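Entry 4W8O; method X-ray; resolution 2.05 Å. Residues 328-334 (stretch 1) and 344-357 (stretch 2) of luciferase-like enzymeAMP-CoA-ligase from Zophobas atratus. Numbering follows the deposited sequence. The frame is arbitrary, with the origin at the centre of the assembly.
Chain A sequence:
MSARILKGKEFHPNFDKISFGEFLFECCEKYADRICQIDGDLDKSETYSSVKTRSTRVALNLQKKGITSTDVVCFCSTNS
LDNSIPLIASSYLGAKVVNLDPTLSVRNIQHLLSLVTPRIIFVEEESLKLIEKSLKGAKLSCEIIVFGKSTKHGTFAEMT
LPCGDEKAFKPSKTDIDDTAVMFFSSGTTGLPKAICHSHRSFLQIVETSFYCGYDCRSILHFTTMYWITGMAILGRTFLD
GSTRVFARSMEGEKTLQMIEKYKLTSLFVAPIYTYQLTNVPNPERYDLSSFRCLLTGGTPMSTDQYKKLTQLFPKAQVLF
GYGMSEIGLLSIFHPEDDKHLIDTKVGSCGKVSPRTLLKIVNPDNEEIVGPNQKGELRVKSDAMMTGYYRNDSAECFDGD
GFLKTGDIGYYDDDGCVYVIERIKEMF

Stretch 1 328-334: GLLSIFH
Stretch 2 (344-357) TKVGSCGKVSPRTL

The most unusual feature of this contact is a glycine CA centred over the face of an aromatic ring: Gly-350 CA sits 3.6 Å from the centroid of the Phe-333 ring, 2° off its normal, in a CH-pi contact. Gly-350 has phi/psi 94/-159°, angles at which a CB would jam against the preceding carbonyl; an ideal CB would also lie 2.4 Å from Ile-332 C. The ring (chi1 -78°, m; chi2 -56°) starts from a sideways CA-to-CB bond, yet its end comes nearer, with Phe-333 CZ 3.5 Å from Ser-348 OG. Ser-348 OG (chi1 72°, p) donates to Lys-345 O at 3.2 Å and accepts from Gly-350 N at 3.3 Å, tying the loop together beside the ring. The peptide bond preceding Gly-347 is cis.

Beyond the glycine the backbones run antiparallel. Ser-331 (-145/147°) faces Val-352 (-54/140°) as a non-hydrogen-bonded pair, CA to CA 4.2 Å, with both side chains on one face. Ile-332 N donates to Lys-351 O at 2.8 Å and a nearly straight 169°, whereas the return bond from Lys-351 N to Ile-332 O is weak, 3.3 Å and 144°. Further along, Ser-353 N donates to Leu-330 O at 3.0 Å; Val-352 CA also approaches Leu-330 O, at 3.4 Å.

Serine side chains extend this pairing. Ser-331 OG (chi1 61°, p) donates to Cys-349 O at 3.1 Å, and Ser-353 OG (chi1 46°, p) to Leu-329 O at 2.9 Å. Ser-353 therefore engages two successive carbonyls, one through its side chain and one through its backbone. It also begins a type II turn ending at Thr-356, closed by a weak bond from Thr-356 N to Ser-353 O (3.3 Å). Thr-356 CG2 (chi1 -61°, m) then packs 4.2 Å from Leu-330 CD2 (chi1/chi2 -74/179°, mt).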

# COMPACT_ATOMS: atom_id res chain seq x y z
N GLY A 328 -6.88 -2.96 3.95
CA GLY A 328 -5.82 -2.19 4.58
C GLY A 328 -5.54 -2.68 5.99
O GLY A 328 -5.66 -3.87 6.28
N LEU A 329 -5.16 -1.75 6.86
CA LEU A 329 -4.70 -2.06 8.21
C LEU A 329 -5.88 -2.41 9.13
O LEU A 329 -6.84 -1.67 9.21
CB LEU A 329 -3.92 -0.87 8.76
CG LEU A 329 -3.02 -1.06 9.97
CD1 LEU A 329 -2.12 -2.28 9.84
CD2 LEU A 329 -2.18 0.20 10.16
N LEU A 330 -5.78 -3.56 9.80
CA LEU A 330 -6.86 -4.11 10.61
C LEU A 330 -6.59 -4.04 12.10
O LEU A 330 -7.50 -3.79 12.90
CB LEU A 330 -7.13 -5.56 10.22
CG LEU A 330 -7.83 -5.75 8.88
CD1 LEU A 330 -8.00 -7.23 8.59
CD2 LEU A 330 -9.17 -5.01 8.87
N SER A 331 -5.35 -4.32 12.49
CA SER A 331 -4.95 -4.15 13.88
C SER A 331 -3.52 -3.68 13.99
O SER A 331 -2.68 -4.03 13.17
CB SER A 331 -5.18 -5.43 14.69
OG SER A 331 -4.41 -6.51 14.18
N ILE A 332 -3.28 -2.86 15.01
CA ILE A 332 -1.97 -2.27 15.30
C ILE A 332 -2.07 -1.52 16.64
O ILE A 332 -3.15 -1.06 17.00
CB ILE A 332 -1.53 -1.30 14.18
CG1 ILE A 332 -0.08 -0.84 14.40
CG2 ILE A 332 -2.46 -0.11 14.10
CD1 ILE A 332 0.57 -0.29 13.15
N PHE A 333 -0.97 -1.39 17.37
CA PHE A 333 -0.98 -0.58 18.59
C PHE A 333 -0.82 0.91 18.27
O PHE A 333 0.03 1.29 17.46
CB PHE A 333 0.14 -0.99 19.56
CG PHE A 333 -0.15 -2.25 20.33
CD1 PHE A 333 -1.29 -2.35 21.12
CD2 PHE A 333 0.74 -3.31 20.32
CE1 PHE A 333 -1.56 -3.49 21.85
CE2 PHE A 333 0.48 -4.47 21.05
CZ PHE A 333 -0.67 -4.56 21.82
N HIS A 334 -1.64 1.74 18.91
CA HIS A 334 -1.46 3.18 18.85
C HIS A 334 -0.19 3.59 19.63
O HIS A 334 -0.00 3.16 20.77
CB HIS A 334 -2.69 3.89 19.44
CG HIS A 334 -2.74 5.35 19.14
ND1 HIS A 334 -1.93 6.26 19.79
CD2 HIS A 334 -3.48 6.06 18.26
CE1 HIS A 334 -2.19 7.47 19.33
NE2 HIS A 334 -3.11 7.38 18.40
N THR A 344 4.66 -4.98 26.65
CA THR A 344 4.06 -6.00 27.51
C THR A 344 3.48 -7.17 26.73
O THR A 344 3.86 -8.32 26.96
CB THR A 344 2.92 -5.41 28.38
OG1 THR A 344 3.40 -4.27 29.11
CG2 THR A 344 2.37 -6.45 29.36
N LYS A 345 2.57 -6.87 25.81
CA LYS A 345 1.71 -7.88 25.19
C LYS A 345 2.23 -8.35 23.82
O LYS A 345 1.57 -8.17 22.79
CB LYS A 345 0.28 -7.33 25.09
CG LYS A 345 -0.81 -8.37 25.32
CD LYS A 345 -1.98 -7.79 26.11
CE LYS A 345 -2.23 -8.61 27.37
NZ LYS A 345 -3.42 -8.11 28.12
N VAL A 346 3.40 -8.98 23.81
CA VAL A 346 3.94 -9.62 22.61
C VAL A 346 3.43 -11.08 22.68
O VAL A 346 3.19 -11.56 23.78
CB VAL A 346 5.49 -9.56 22.59
CG1 VAL A 346 6.04 -9.96 21.22
CG2 VAL A 346 5.98 -8.16 22.95
N GLY A 347 3.21 -11.78 21.56
CA GLY A 347 3.28 -11.25 20.20
C GLY A 347 1.89 -11.19 19.60
O GLY A 347 1.45 -12.12 18.92
N SER A 348 1.20 -10.09 19.88
CA SER A 348 -0.12 -9.84 19.31
C SER A 348 0.04 -8.96 18.07
O SER A 348 1.12 -8.44 17.82
CB SER A 348 -1.00 -9.12 20.33
OG SER A 348 -0.59 -7.77 20.50
N CYS A 349 -1.04 -8.81 17.31
CA CYS A 349 -1.10 -7.92 16.15
C CYS A 349 -1.57 -6.50 16.53
O CYS A 349 -1.83 -5.68 15.65
CB CYS A 349 -2.06 -8.49 15.11
SG CYS A 349 -1.58 -10.11 14.49
N GLY A 350 -1.69 -6.23 17.82
CA GLY A 350 -2.14 -4.94 18.32
C GLY A 350 -3.63 -4.97 18.57
O GLY A 350 -4.23 -6.03 18.73
N LYS A 351 -4.23 -3.78 18.59
CA LYS A 351 -5.67 -3.62 18.76
C LYS A 351 -6.29 -3.11 17.47
O LYS A 351 -5.60 -2.53 16.63
CB LYS A 351 -5.95 -2.63 19.89
CG LYS A 351 -5.25 -2.99 21.20
CD LYS A 351 -5.56 -1.99 22.30
CE LYS A 351 -7.03 -2.02 22.68
NZ LYS A 351 -7.27 -1.30 23.96
N VAL A 352 -7.60 -3.32 17.33
CA VAL A 352 -8.34 -2.98 16.11
C VAL A 352 -8.14 -1.52 15.71
O VAL A 352 -8.06 -0.64 16.56
CB VAL A 352 -9.86 -3.25 16.27
CG1 VAL A 352 -10.60 -2.88 15.00
CG2 VAL A 352 -10.10 -4.72 16.58
N SER A 353 -8.01 -1.28 14.41
CA SER A 353 -7.75 0.06 13.88
C SER A 353 -9.00 0.96 13.98
O SER A 353 -10.12 0.46 14.13
CB SER A 353 -7.25 -0.03 12.44
OG SER A 353 -8.04 -0.94 11.69
N PRO A 354 -8.81 2.29 13.89
CA PRO A 354 -9.96 3.20 14.02
C PRO A 354 -11.06 2.92 13.00
O PRO A 354 -10.78 2.48 11.88
CB PRO A 354 -9.36 4.60 13.78
CG PRO A 354 -7.90 4.45 14.02
CD PRO A 354 -7.54 3.02 13.69
N ARG A 355 -12.31 3.13 13.43
CA ARG A 355 -13.49 2.98 12.58
C ARG A 355 -13.59 1.61 11.91
O ARG A 355 -14.13 1.49 10.82
CB ARG A 355 -13.54 4.12 11.55
CG ARG A 355 -14.10 5.41 12.13
CD ARG A 355 -14.19 6.53 11.10
NE ARG A 355 -15.09 6.20 10.00
CZ ARG A 355 -16.39 6.46 9.96
NH1 ARG A 355 -17.01 7.07 10.97
NH2 ARG A 355 -17.09 6.11 8.89
N THR A 356 -13.07 0.59 12.59
CA THR A 356 -13.08 -0.78 12.11
C THR A 356 -13.78 -1.68 13.13
O THR A 356 -13.62 -1.49 14.35
CB THR A 356 -11.64 -1.29 11.90
OG1 THR A 356 -10.98 -0.47 10.91
CG2 THR A 356 -11.61 -2.74 11.45
N LEU A 357 -14.56 -2.65 12.64
CA LEU A 357 -15.13 -3.70 13.48
C LEU A 357 -14.41 -5.02 13.23
O LEU A 357 -14.12 -5.36 12.08
CB LEU A 357 -16.62 -3.88 13.19
CG LEU A 357 -17.53 -2.65 13.31
CD1 LEU A 357 -18.91 -2.99 12.79
CD2 LEU A 357 -17.60 -2.14 14.74
O HOH W 1 -5.52 0.35 17.00